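Local coordinates for protein regulator of nonsense transcripts 2 (Homo sapiens, PDB 4CEM) that acts as a factor of nonsense-mediated mRNA decay, the pathway that removes transcripts with premature stop codons, and probably uses its MIF4G domains as protein-binding scaffolds, at residues F77-S83 / L112-Y117; R21-R25 / H198-D202; L150-A154 / L170-L175; I65-R70 / D102-H108. Residue numbers count along the deposited sequence, not the author numbering.

Contact 1 of 4, residues F77-S83 / L112-Y117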
loop_
_atom_site.group_PDB
_atom_site.type_symbol
_atom_site.label_atom_id
_atom_site.label_comp_id
_atom_site.label_asym_id
_atom_site.label_seq_id
_atom_site.Cartn_x
_atom_site.Cartn_y
_atom_site.Cartn_z
ATOM N N PHE A 77 25.524 1.432 -7.175
ATOM C CA PHE A 77 24.840 2.351 -8.080
ATOM C C PHE A 77 25.720 3.536 -8.488
ATOM O O PHE A 77 25.817 3.858 -9.677
ATOM C CB PHE A 77 23.549 2.868 -7.446
ATOM C CG PHE A 77 22.793 3.841 -8.312
ATOM C CD1 PHE A 77 21.850 3.391 -9.223
ATOM C CD2 PHE A 77 23.016 5.207 -8.206
ATOM C CE1 PHE A 77 21.152 4.281 -10.017
ATOM C CE2 PHE A 77 22.316 6.104 -8.992
ATOM C CZ PHE A 77 21.383 5.640 -9.903
ATOM N N ASN A 78 26.377 4.169 -7.517
ATOM C CA ASN A 78 27.120 5.389 -7.813
ATOM C C ASN A 78 28.323 5.199 -8.724
ATOM O O ASN A 78 28.805 6.170 -9.315
ATOM C CB ASN A 78 27.515 6.133 -6.536
ATOM C CG ASN A 78 26.335 6.877 -5.917
ATOM O OD1 ASN A 78 25.611 7.602 -6.610
ATOM N ND2 ASN A 78 26.125 6.686 -4.614
ATOM N N GLY A 79 28.799 3.961 -8.846
ATOM C CA GLY A 79 29.967 3.657 -9.673
ATOM C C GLY A 79 29.667 3.171 -11.086
ATOM O O GLY A 79 30.562 3.134 -11.933
ATOM N N LEU A 80 28.413 2.803 -11.335
ATOM C CA LEU A 80 27.998 2.226 -12.601
ATOM C C LEU A 80 27.411 3.269 -13.550
ATOM O O LEU A 80 26.761 4.216 -13.123
ATOM C CB LEU A 80 26.932 1.157 -12.358
ATOM C CG LEU A 80 27.239 -0.030 -11.454
ATOM C CD1 LEU A 80 26.036 -0.951 -11.411
ATOM C CD2 LEU A 80 28.451 -0.787 -11.958
ATOM N N ASN A 81 27.637 3.076 -14.846
ATOM C CA ASN A 81 26.909 3.812 -15.877
ATOM C C ASN A 81 25.772 2.927 -16.347
ATOM O O ASN A 81 25.977 2.026 -17.150
ATOM C CB ASN A 81 27.822 4.186 -17.053
ATOM C CG ASN A 81 27.105 4.993 -18.123
ATOM O OD1 ASN A 81 25.878 4.983 -18.217
ATOM N ND2 ASN A 81 27.872 5.708 -18.929
ATOM N N LEU A 82 24.574 3.194 -15.839
ATOM C CA LEU A 82 23.402 2.365 -16.127
ATOM C C LEU A 82 22.572 2.913 -17.295
ATOM O O LEU A 82 21.455 2.454 -17.524
ATOM C CB LEU A 82 22.545 2.221 -14.857
ATOM C CG LEU A 82 23.100 1.277 -13.776
ATOM C CD1 LEU A 82 22.650 1.698 -12.387
ATOM C CD2 LEU A 82 22.700 -0.172 -14.029
ATOM N N SER A 83 23.137 3.867 -18.041
ATOM C CA SER A 83 22.461 4.495 -19.183
ATOM C C SER A 83 21.759 3.521 -20.119
ATOM O O SER A 83 20.664 3.815 -20.589
ATOM C CB SER A 83 23.440 5.320 -20.013
ATOM O OG SER A 83 23.718 6.558 -19.390
ATOM N N LEU A 112 17.392 7.577 -6.716
ATOM C CA LEU A 112 18.739 7.760 -7.259
ATOM C C LEU A 112 18.730 7.547 -8.782
ATOM O O LEU A 112 19.380 8.283 -9.518
ATOM C CB LEU A 112 19.746 6.828 -6.585
ATOM C CG LEU A 112 19.995 6.978 -5.080
ATOM C CD1 LEU A 112 20.915 5.863 -4.606
ATOM C CD2 LEU A 112 20.583 8.338 -4.747
ATOM N N PHE A 113 17.982 6.552 -9.247
ATOM C CA PHE A 113 17.802 6.321 -10.689
ATOM C C PHE A 113 17.164 7.535 -11.337
ATOM O O PHE A 113 17.698 8.104 -12.283
ATOM C CB PHE A 113 16.912 5.097 -10.949
ATOM C CG PHE A 113 17.671 3.809 -11.120
ATOM C CD1 PHE A 113 18.305 3.518 -12.325
ATOM C CD2 PHE A 113 17.746 2.884 -10.089
ATOM C CE1 PHE A 113 18.997 2.333 -12.496
ATOM C CE2 PHE A 113 18.440 1.696 -10.253
ATOM C CZ PHE A 113 19.067 1.420 -11.459
ATOM N N HIS A 114 16.014 7.926 -10.804
ATOM C CA HIS A 114 15.260 9.054 -11.333
ATOM C C HIS A 114 16.080 10.302 -11.393
ATOM O O HIS A 114 16.020 11.019 -12.376
ATOM C CB HIS A 114 14.024 9.301 -10.488
ATOM C CG HIS A 114 13.267 10.548 -10.872
ATOM N ND1 HIS A 114 12.680 10.694 -12.070
ATOM C CD2 HIS A 114 13.014 11.721 -10.159
ATOM C CE1 HIS A 114 12.084 11.899 -12.127
ATOM N NE2 HIS A 114 12.292 12.525 -10.953
ATOM N N GLN A 115 16.868 10.563 -10.350
ATOM C CA GLN A 115 17.663 11.793 -10.276
ATOM C C GLN A 115 18.863 11.777 -11.225
ATOM O O GLN A 115 19.392 12.836 -11.573
ATOM C CB GLN A 115 18.121 12.077 -8.838
ATOM C CG GLN A 115 17.005 12.551 -7.914
ATOM C CD GLN A 115 17.340 12.395 -6.434
ATOM O OE1 GLN A 115 18.451 12.695 -6.004
ATOM N NE2 GLN A 115 16.374 11.939 -5.650
ATOM N N ARG A 116 19.295 10.591 -11.640
ATOM C CA ARG A 116 20.418 10.483 -12.563
ATOM C C ARG A 116 19.992 10.315 -14.027
ATOM O O ARG A 116 20.642 10.870 -14.906
ATOM C CB ARG A 116 21.333 9.335 -12.155
ATOM C CG ARG A 116 22.665 9.342 -12.885
ATOM C CD ARG A 116 23.687 8.478 -12.174
ATOM N NE ARG A 116 24.316 9.168 -11.049
ATOM C CZ ARG A 116 25.280 8.643 -10.292
ATOM N NH1 ARG A 116 25.736 7.412 -10.522
ATOM N NH2 ARG A 116 25.796 9.350 -9.295
ATOM N N TYR A 117 18.904 9.575 -14.266
ATOM C CA TYR A 117 18.487 9.163 -15.613
ATOM C C TYR A 117 17.063 9.581 -16.006
ATOM O O TYR A 117 16.084 9.105 -15.430
ATOM C CB TYR A 117 18.572 7.641 -15.728
ATOM C CG TYR A 117 19.913 7.065 -15.341
ATOM C CD1 TYR A 117 20.979 7.071 -16.236
ATOM C CD2 TYR A 117 20.112 6.491 -14.094
ATOM C CE1 TYR A 117 22.207 6.531 -15.892
ATOM C CE2 TYR A 117 21.339 5.950 -13.746
ATOM C CZ TYR A 117 22.378 5.976 -14.649
ATOM O OH TYR A 117 23.591 5.448 -14.309
HETATM O O HOH W 1 24.496 5.069 -11.791
#
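Leu112 opens the C-terminal part of helix 103-116 and packs on the end of helix 70-79. Its CB lies over one face of the Phe77 ring, 4.0 Å from the centroid, a CH-pi contact. Phe113 follows. The edge of Phe77 points at its face in a T-shaped pair, with centroids 4.8 Å apart and planes at 71°. Leu82 CD1 reaches Phe113 CE1 at 3.7 Å. His114 and Gln115 turn to the N-terminal helix 6-33, where both bond to Asn32. Arg116 reaches back to Phe77; Phe77 CE2 lies over a face of its guanidinium, 4.0 Å from Arg116 NH1. Tyr117 leaves helical geometry as the helix ends. Tyr117 CE2 lies 3.9 Å from Phe77 CZ, with Phe77 at the edge of the Tyr117 ring. Tyr117 OH accepts a hydrogen bond from Leu82 N at 2.9 Å. One water gathers four groups: it donates to Phe77 O and Leu80 O, both at 2.8 Å, and accepts from Arg116 NH1 at 2.9 Å and Tyr117 OH at 2.7 Å. This is helix-end packing within an alpha-helical repeat domain. The aromatic cluster excludes solvent, while the water and Tyr117 OH satisfy backbone groups where helix 70-79 gives way to loop.

Contact 2 of 4, residues R21-R25 / H198-D202; sequences RHHLR and HCGDD
Arg25 has the most surface covered here, and the contact is built round it. It lies on helix 6-33, and its partners in this contact lie on helix 189-204. Both segments are helical, but the second is kinked, since the N atoms of Asp201 and Asp202 lack a bond to the preceding turn. The short axes approach to 11.9 Å and cross at -69°. The nearest CA pair is Arg21 and His198, 9.1 Å apart. This wide gap is spanned by long side chains. Arg25 has chi1 m, then chi2 and chi3 t, so its guanidinium reaches straight across. Its NH1 forms salt bridges to Asp201 OD1 at 2.9 Å and Asp202 OD2 at 2.6 Å. Its NH2 donates to His198 O at 2.6 Å, and these three acceptors all lie near the guanidinium plane. The whole is a four-residue salt-bridge network tying helix 6-33 to helix 189-204 of the helical-repeat fold. Arg25 NH2 also forms a salt bridge to Glu155 of helix 143-158. Asp201, with chi1 p, is shared between the arginines. Its OD2 takes Arg21 NH2 at 2.5 Å and, weakly, Arg21 NE at 3.1 Å. Its OD1 also accepts from Asp202 N at 2.8 Å. Arg21 runs t, t, p along chi1 to chi3. Asp202 is m at chi1, and its side chain also touches Ile158 and Ile227.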
loop_
_atom_site.group_PDB
_atom_site.type_symbol
_atom_site.label_atom_id
_atom_site.label_comp_id
_atom_site.label_asym_id
_atom_site.label_seq_id
_atom_site.Cartn_x
_atom_site.Cartn_y
_atom_site.Cartn_z
ATOM N N ARG A 21 7.671 9.987 8.630
ATOM C CA ARG A 21 7.056 9.733 7.340
ATOM C C ARG A 21 6.903 11.036 6.552
ATOM O O ARG A 21 7.267 11.107 5.383
ATOM C CB ARG A 21 5.691 9.052 7.532
ATOM C CG ARG A 21 5.094 8.479 6.260
ATOM C CD ARG A 21 4.033 7.423 6.530
ATOM N NE ARG A 21 2.757 8.011 6.947
ATOM C CZ ARG A 21 2.324 8.113 8.208
ATOM N NH1 ARG A 21 3.050 7.657 9.228
ATOM N NH2 ARG A 21 1.142 8.674 8.454
ATOM N N HIS A 22 6.395 12.070 7.206
ATOM C CA HIS A 22 6.095 13.315 6.523
ATOM C C HIS A 22 7.347 14.007 6.077
ATOM O O HIS A 22 7.469 14.420 4.922
ATOM C CB HIS A 22 5.284 14.224 7.441
ATOM C CG HIS A 22 5.029 15.594 6.876
ATOM N ND1 HIS A 22 4.051 15.839 5.992
ATOM C CD2 HIS A 22 5.658 16.806 7.113
ATOM C CE1 HIS A 22 4.060 17.141 5.663
ATOM N NE2 HIS A 22 5.042 17.733 6.353
ATOM N N HIS A 23 8.304 14.134 6.980
ATOM C CA HIS A 23 9.532 14.833 6.640
ATOM C C HIS A 23 10.264 14.170 5.513
ATOM O O HIS A 23 10.789 14.854 4.641
ATOM C CB HIS A 23 10.442 14.968 7.854
ATOM C CG HIS A 23 9.962 15.986 8.865
ATOM N ND1 HIS A 23 9.518 17.209 8.507
ATOM C CD2 HIS A 23 9.892 15.932 10.252
ATOM C CE1 HIS A 23 9.166 17.898 9.605
ATOM N NE2 HIS A 23 9.402 17.116 10.676
ATOM N N LEU A 24 10.303 12.839 5.508
ATOM C CA LEU A 24 10.995 12.102 4.440
ATOM C C LEU A 24 10.357 12.331 3.070
ATOM O O LEU A 24 11.044 12.631 2.086
ATOM C CB LEU A 24 11.025 10.597 4.738
ATOM C CG LEU A 24 11.739 9.731 3.691
ATOM C CD1 LEU A 24 13.131 10.285 3.425
ATOM C CD2 LEU A 24 11.786 8.273 4.140
ATOM N N ARG A 25 9.040 12.182 3.021
ATOM C CA ARG A 25 8.293 12.377 1.790
ATOM C C ARG A 25 8.503 13.774 1.198
ATOM O O ARG A 25 8.647 13.931 -0.016
ATOM C CB ARG A 25 6.805 12.149 2.054
ATOM C CG ARG A 25 6.426 10.693 2.251
ATOM C CD ARG A 25 4.940 10.545 2.509
ATOM N NE ARG A 25 4.572 9.149 2.707
ATOM C CZ ARG A 25 3.346 8.718 2.996
ATOM N NH1 ARG A 25 2.337 9.567 3.125
ATOM N NH2 ARG A 25 3.126 7.423 3.161
ATOM N N HIS A 198 -0.640 3.195 5.180
ATOM C CA HIS A 198 0.638 3.760 4.753
ATOM C C HIS A 198 0.524 5.047 4.003
ATOM O O HIS A 198 1.301 5.955 4.256
ATOM C CB HIS A 198 1.427 2.743 3.935
ATOM C CG HIS A 198 1.967 1.596 4.762
ATOM N ND1 HIS A 198 3.103 1.696 5.478
ATOM C CD2 HIS A 198 1.469 0.309 4.990
ATOM C CE1 HIS A 198 3.328 0.535 6.125
ATOM N NE2 HIS A 198 2.327 -0.312 5.823
ATOM N N CYS A 199 -0.440 5.149 3.087
ATOM C CA CYS A 199 -0.492 6.266 2.125
ATOM C C CYS A 199 -1.790 7.084 2.122
ATOM O O CYS A 199 -1.870 8.120 1.446
ATOM C CB CYS A 199 -0.236 5.726 0.716
ATOM S SG CYS A 199 1.254 4.698 0.601
ATOM N N GLY A 200 -2.798 6.624 2.865
ATOM C CA GLY A 200 -4.102 7.278 2.897
ATOM C C GLY A 200 -4.078 8.726 3.360
ATOM O O GLY A 200 -4.944 9.522 2.980
ATOM N N ASP A 201 -3.106 9.076 4.192
ATOM C CA ASP A 201 -2.985 10.452 4.646
ATOM C C ASP A 201 -2.805 11.375 3.444
ATOM O O ASP A 201 -3.594 12.287 3.240
ATOM C CB ASP A 201 -1.862 10.636 5.700
ATOM C CG ASP A 201 -0.568 9.845 5.380
ATOM O OD1 ASP A 201 -0.372 9.370 4.228
ATOM O OD2 ASP A 201 0.263 9.705 6.309
ATOM N N ASP A 202 -1.802 11.094 2.626
ATOM C CA ASP A 202 -1.455 11.960 1.504
ATOM C C ASP A 202 -2.270 11.703 0.236
ATOM O O ASP A 202 -2.598 12.652 -0.478
ATOM C CB ASP A 202 0.036 11.848 1.201
ATOM C CG ASP A 202 0.885 12.622 2.186
ATOM O OD1 ASP A 202 0.560 13.790 2.456
ATOM O OD2 ASP A 202 1.890 12.077 2.683
#

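Contact 3 of 4, residues L150-A154 / L170-L175; sequences LRFIA and LIYEQL
The contact joins two regular helices, 143-158 and 164-181, that follow each other in the chain. The segments run nearly antiparallel, with 159° between their N-to-C directions and a signed crossing angle of -159°. Their axes come within 10.2 Å. The nearest CA atoms are those of Ala154 and Ile171, 6.8 Å apart. Inside the segments the backbone keeps i to i+4 bonds: Ala154 N to Leu150 O at 3.0 Å, Gln174 N to Leu170 O at 3.3 Å and Leu175 N to Ile171 O at 2.9 Å. Across the segments the contact is apolar. Ile171, with chi1 m and chi2 t, is central and meets three residues. Its CG1 lies 3.9 Å from Ile153 CG1, its CG2 4.3 Å from Leu150 CD1, and its CD1 3.7 Å from Ala154 CA. Ile153, chi1 p and chi2 t, sends CD1 to Leu170 CD2 at 3.9 Å. Leu150, chi1 t and chi2 p, places CD2 4.2 Å from Leu175 CD2. Aliphatic carbon of a polar residue adds to the packing: Gln174 CB is 4.0 Å from Leu150 CD1. The pairing is an antiparallel helical hairpin, the building unit of alpha-helical repeats such as the MIF4G fold. Helix 120-137 covers one flank, with Trp128 and Phe132 on Ile153. Helix 189-204 packs on Leu150 and Ala154, and helix 230-259 meets Ile171 and Leu175.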
loop_
_atom_site.group_PDB
_atom_site.type_symbol
_atom_site.label_atom_id
_atom_site.label_comp_id
_atom_site.label_asym_id
_atom_site.label_seq_id
_atom_site.Cartn_x
_atom_site.Cartn_y
_atom_site.Cartn_z
ATOM N N LEU A 150 0.701 -1.777 -4.570
ATOM C CA LEU A 150 -0.159 -0.609 -4.421
ATOM C C LEU A 150 0.516 0.426 -3.524
ATOM O O LEU A 150 0.544 1.609 -3.846
ATOM C CB LEU A 150 -1.530 -0.997 -3.873
ATOM C CG LEU A 150 -2.602 0.088 -4.020
ATOM C CD1 LEU A 150 -2.990 0.265 -5.478
ATOM C CD2 LEU A 150 -3.829 -0.236 -3.179
ATOM N N ARG A 151 1.084 -0.018 -2.412
ATOM C CA ARG A 151 1.809 0.894 -1.546
ATOM C C ARG A 151 2.994 1.498 -2.283
ATOM O O ARG A 151 3.270 2.697 -2.157
ATOM C CB ARG A 151 2.303 0.184 -0.293
ATOM C CG ARG A 151 3.233 1.048 0.546
ATOM C CD ARG A 151 3.839 0.261 1.679
ATOM N NE ARG A 151 4.804 1.061 2.421
ATOM C CZ ARG A 151 5.512 0.610 3.453
ATOM N NH1 ARG A 151 5.368 -0.642 3.868
ATOM N NH2 ARG A 151 6.367 1.413 4.072
ATOM N N PHE A 152 3.695 0.655 -3.038
ATOM C CA PHE A 152 4.894 1.066 -3.757
ATOM C C PHE A 152 4.545 2.165 -4.770
ATOM O O PHE A 152 5.112 3.252 -4.707
ATOM C CB PHE A 152 5.533 -0.148 -4.434
ATOM C CG PHE A 152 6.963 0.059 -4.916
ATOM C CD1 PHE A 152 7.617 1.287 -4.833
ATOM C CD2 PHE A 152 7.657 -1.015 -5.469
ATOM C CE1 PHE A 152 8.912 1.432 -5.295
ATOM C CE2 PHE A 152 8.951 -0.868 -5.931
ATOM C CZ PHE A 152 9.579 0.356 -5.842
ATOM N N ILE A 153 3.594 1.915 -5.672
ATOM C CA ILE A 153 3.228 2.947 -6.661
ATOM C C ILE A 153 2.673 4.212 -5.995
ATOM O O ILE A 153 2.862 5.330 -6.517
ATOM C CB ILE A 153 2.265 2.445 -7.770
ATOM C CG1 ILE A 153 0.899 2.076 -7.204
ATOM C CG2 ILE A 153 2.874 1.265 -8.528
ATOM C CD1 ILE A 153 -0.091 1.677 -8.274
ATOM N N ALA A 154 2.017 4.031 -4.842
ATOM C CA ALA A 154 1.602 5.158 -3.986
ATOM C C ALA A 154 2.795 6.026 -3.571
ATOM O O ALA A 154 2.799 7.220 -3.843
ATOM C CB ALA A 154 0.865 4.659 -2.757
ATOM N N LEU A 170 -2.855 6.049 -12.157
ATOM C CA LEU A 170 -2.504 4.639 -12.049
ATOM C C LEU A 170 -3.048 3.990 -10.772
ATOM O O LEU A 170 -3.542 2.870 -10.818
ATOM C CB LEU A 170 -0.994 4.469 -12.112
ATOM C CG LEU A 170 -0.525 3.026 -12.263
ATOM C CD1 LEU A 170 -0.694 2.575 -13.704
ATOM C CD2 LEU A 170 0.923 2.891 -11.810
ATOM N N ILE A 171 -2.959 4.690 -9.640
ATOM C CA ILE A 171 -3.485 4.171 -8.368
ATOM C C ILE A 171 -5.011 4.073 -8.410
ATOM O O ILE A 171 -5.586 3.068 -7.999
ATOM C CB ILE A 171 -3.083 5.052 -7.160
ATOM C CG1 ILE A 171 -1.571 5.090 -6.966
ATOM C CG2 ILE A 171 -3.706 4.535 -5.867
ATOM C CD1 ILE A 171 -1.118 6.291 -6.164
ATOM N N TYR A 172 -5.663 5.121 -8.903
ATOM C CA TYR A 172 -7.124 5.128 -9.027
ATOM C C TYR A 172 -7.590 3.905 -9.804
ATOM O O TYR A 172 -8.501 3.200 -9.376
ATOM C CB TYR A 172 -7.613 6.405 -9.725
ATOM C CG TYR A 172 -9.100 6.661 -9.572
ATOM C CD1 TYR A 172 -9.610 7.198 -8.393
ATOM C CD2 TYR A 172 -9.997 6.367 -10.601
ATOM C CE1 TYR A 172 -10.968 7.434 -8.235
ATOM C CE2 TYR A 172 -11.357 6.602 -10.452
ATOM C CZ TYR A 172 -11.840 7.136 -9.265
ATOM O OH TYR A 172 -13.186 7.381 -9.091
ATOM N N GLU A 173 -6.943 3.658 -10.940
ATOM C CA GLU A 173 -7.224 2.482 -11.761
ATOM C C GLU A 173 -7.216 1.185 -10.965
ATOM O O GLU A 173 -8.165 0.406 -11.041
ATOM C CB GLU A 173 -6.209 2.355 -12.904
ATOM C CG GLU A 173 -6.745 2.713 -14.282
ATOM C CD GLU A 173 -6.047 1.931 -15.382
ATOM O OE1 GLU A 173 -4.800 1.809 -15.339
ATOM O OE2 GLU A 173 -6.751 1.419 -16.278
ATOM N N GLN A 174 -6.149 0.948 -10.208
ATOM C CA GLN A 174 -6.007 -0.328 -9.515
ATOM C C GLN A 174 -6.976 -0.427 -8.350
ATOM O O GLN A 174 -7.421 -1.520 -8.016
ATOM C CB GLN A 174 -4.574 -0.556 -9.033
ATOM C CG GLN A 174 -3.497 -0.361 -10.091
ATOM C CD GLN A 174 -3.874 -0.926 -11.451
ATOM O OE1 GLN A 174 -3.854 -0.214 -12.467
ATOM N NE2 GLN A 174 -4.232 -2.205 -11.479
ATOM N N LEU A 175 -7.304 0.709 -7.738
ATOM C CA LEU A 175 -8.287 0.733 -6.648
ATOM C C LEU A 175 -9.683 0.385 -7.146
ATOM O O LEU A 175 -10.398 -0.395 -6.512
ATOM C CB LEU A 175 -8.328 2.100 -5.939
ATOM C CG LEU A 175 -7.748 2.235 -4.523
ATOM C CD1 LEU A 175 -8.455 3.374 -3.800
ATOM C CD2 LEU A 175 -7.872 0.956 -3.708
#

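Contact 4 of 4, residues I65-R70 / D102-H108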
loop_
_atom_site.group_PDB
_atom_site.type_symbol
_atom_site.label_atom_id
_atom_site.label_comp_id
_atom_site.label_asym_id
_atom_site.label_seq_id
_atom_site.Cartn_x
_atom_site.Cartn_y
_atom_site.Cartn_z
ATOM N N ILE A 65 15.635 -6.431 -3.444
ATOM C CA ILE A 65 15.982 -5.215 -2.720
ATOM C C ILE A 65 15.609 -5.374 -1.257
ATOM O O ILE A 65 14.528 -5.836 -0.931
ATOM C CB ILE A 65 15.286 -3.968 -3.297
ATOM C CG1 ILE A 65 15.863 -3.641 -4.673
ATOM C CG2 ILE A 65 15.469 -2.774 -2.366
ATOM C CD1 ILE A 65 15.083 -2.578 -5.425
ATOM N N THR A 66 16.516 -4.966 -0.387
ATOM C CA THR A 66 16.396 -5.206 1.036
ATOM C C THR A 66 16.961 -4.035 1.823
ATOM O O THR A 66 17.954 -3.450 1.421
ATOM C CB THR A 66 17.136 -6.494 1.377
ATOM O OG1 THR A 66 16.215 -7.579 1.266
ATOM C CG2 THR A 66 17.721 -6.454 2.760
ATOM N N GLU A 67 16.317 -3.703 2.942
ATOM C CA GLU A 67 16.687 -2.532 3.735
ATOM C C GLU A 67 18.157 -2.549 4.116
ATOM O O GLU A 67 18.829 -1.533 4.039
ATOM C CB GLU A 67 15.813 -2.413 4.994
ATOM C CG GLU A 67 16.142 -1.225 5.911
ATOM C CD GLU A 67 16.391 0.098 5.176
ATOM O OE1 GLU A 67 15.576 0.511 4.320
ATOM O OE2 GLU A 67 17.419 0.746 5.455
ATOM N N GLN A 68 18.669 -3.710 4.495
ATOM C CA GLN A 68 20.065 -3.792 4.928
ATOM C C GLN A 68 21.055 -3.734 3.750
ATOM O O GLN A 68 22.267 -3.862 3.950
ATOM C CB GLN A 68 20.318 -5.014 5.843
ATOM C CG GLN A 68 19.463 -6.254 5.592
ATOM C CD GLN A 68 18.050 -6.143 6.160
ATOM O OE1 GLN A 68 17.061 -6.400 5.462
ATOM N NE2 GLN A 68 17.948 -5.754 7.434
ATOM N N GLN A 69 20.548 -3.529 2.532
ATOM C CA GLN A 69 21.406 -3.250 1.379
ATOM C C GLN A 69 21.369 -1.791 0.927
ATOM O O GLN A 69 22.030 -1.430 -0.054
ATOM C CB GLN A 69 21.019 -4.124 0.198
ATOM C CG GLN A 69 20.988 -5.603 0.490
ATOM C CD GLN A 69 20.703 -6.403 -0.759
ATOM O OE1 GLN A 69 19.660 -7.051 -0.866
ATOM N NE2 GLN A 69 21.618 -6.340 -1.731
ATOM N N ARG A 70 20.605 -0.956 1.629
ATOM C CA ARG A 70 20.452 0.448 1.243
ATOM C C ARG A 70 21.780 1.075 0.858
ATOM O O ARG A 70 21.896 1.683 -0.206
ATOM C CB ARG A 70 19.810 1.273 2.360
ATOM C CG ARG A 70 19.664 2.755 2.017
ATOM C CD ARG A 70 19.036 3.529 3.153
ATOM N NE ARG A 70 17.636 3.141 3.308
ATOM C CZ ARG A 70 16.582 3.910 3.027
ATOM N NH1 ARG A 70 16.723 5.163 2.587
ATOM N NH2 ARG A 70 15.367 3.409 3.203
ATOM N N ASP A 102 10.811 -3.192 3.430
ATOM C CA ASP A 102 11.814 -2.971 2.386
ATOM C C ASP A 102 11.421 -1.874 1.384
ATOM O O ASP A 102 12.269 -1.413 0.617
ATOM C CB ASP A 102 12.075 -4.281 1.620
ATOM C CG ASP A 102 12.869 -5.303 2.433
ATOM O OD1 ASP A 102 13.806 -4.909 3.162
ATOM O OD2 ASP A 102 12.564 -6.511 2.319
ATOM N N VAL A 103 10.154 -1.458 1.383
ATOM C CA VAL A 103 9.654 -0.529 0.360
ATOM C C VAL A 103 10.373 0.829 0.374
ATOM O O VAL A 103 10.667 1.385 -0.687
ATOM C CB VAL A 103 8.135 -0.312 0.478
ATOM C CG1 VAL A 103 7.660 0.726 -0.528
ATOM C CG2 VAL A 103 7.390 -1.622 0.276
ATOM N N ASN A 104 10.678 1.357 1.557
ATOM C CA ASN A 104 11.442 2.602 1.639
ATOM C C ASN A 104 12.795 2.511 0.951
ATOM O O ASN A 104 13.210 3.461 0.302
ATOM C CB ASN A 104 11.640 3.044 3.089
ATOM C CG ASN A 104 10.395 3.693 3.691
ATOM O OD1 ASN A 104 9.545 4.237 2.979
ATOM N ND2 ASN A 104 10.300 3.658 5.021
ATOM N N CYS A 105 13.485 1.383 1.087
ATOM C CA CYS A 105 14.760 1.198 0.392
ATOM C C CYS A 105 14.564 1.235 -1.122
ATOM O O CYS A 105 15.281 1.948 -1.829
ATOM C CB CYS A 105 15.429 -0.116 0.789
ATOM S SG CYS A 105 17.025 -0.379 -0.018
ATOM N N ALA A 106 13.585 0.483 -1.619
ATOM C CA ALA A 106 13.304 0.458 -3.056
ATOM C C ALA A 106 13.036 1.871 -3.582
ATOM O O ALA A 106 13.550 2.261 -4.643
ATOM C CB ALA A 106 12.126 -0.450 -3.354
ATOM N N VAL A 107 12.252 2.640 -2.827
ATOM C CA VAL A 107 11.899 3.999 -3.226
ATOM C C VAL A 107 13.156 4.863 -3.239
ATOM O O VAL A 107 13.334 5.704 -4.128
ATOM C CB VAL A 107 10.821 4.614 -2.286
ATOM C CG1 VAL A 107 10.598 6.087 -2.589
ATOM C CG2 VAL A 107 9.508 3.854 -2.409
ATOM N N HIS A 108 14.031 4.647 -2.260
ATOM C CA HIS A 108 15.315 5.351 -2.225
ATOM C C HIS A 108 16.113 5.072 -3.465
ATOM O O HIS A 108 16.672 5.993 -4.054
ATOM C CB HIS A 108 16.111 4.988 -0.961
ATOM C CG HIS A 108 17.583 5.355 -1.025
ATOM N ND1 HIS A 108 18.032 6.605 -0.798
ATOM C CD2 HIS A 108 18.707 4.576 -1.282
ATOM C CE1 HIS A 108 19.368 6.631 -0.917
ATOM N NE2 HIS A 108 19.783 5.385 -1.212
#
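Asp102, near the start of helix 103-116, turns its carboxylate to the loop at 65-70. With chi1 m, its OD1 accepts from Glu67 N at 2.8 Å. Ile65, m at chi1 and t at chi2, points its CB toward the helix. Its CG2 packs 3.7 Å from Cys105 SG and 4.2 Å from Ala106 CB. Cys105 has chi1 t, and its SG also lies 4.0 Å from Arg70 CB. The contact joins the loop that links helices 52-61 and 70-79 to the start of helix 103-116, within the all-helical MIF4G domain. Residues 67-69 form a 3-10 turn, which brings Glu67 and Arg70 together. Glu67 is t then p. Arg70 is t, t, m, folding back so that NH2 makes a salt bridge to Glu67 OE1 at 3.1 Å. Arg70 NE donates a hydrogen bond to Glu67 OE2 at 3.2 Å. The guanidinium also packs on the helix, Arg70 NH2 3.7 Å from Asn104 CB and Arg70 NH1 3.6 Å from His108 CB. His108, chi1 t, has its NE2 hydrogen-bonded to Ser74 on helix 70-79.

How the contacts relate
The four contacts lie in one all-helical chain. Contacts 1 and 4 share helix 103-116 and have centres 16 Å apart. Their segments alternate along the chain, so loop 65-70 and the end of helix 70-79 meet successive parts of that helix. Contact 3 comes later in the sequence but touches contact 4, where Phe152 packs on Ala106 and Val107. It also touches contact 2, with centres 15 Å apart, through Cys199 on Ala154 and His198 on Arg151. Contact 2 spans the other three in sequence, bringing helix 6-33 onto helix 189-204. Helix 143-158 thus connects the domain's earlier and later helices, consistent with one continuous helical-repeat scaffold.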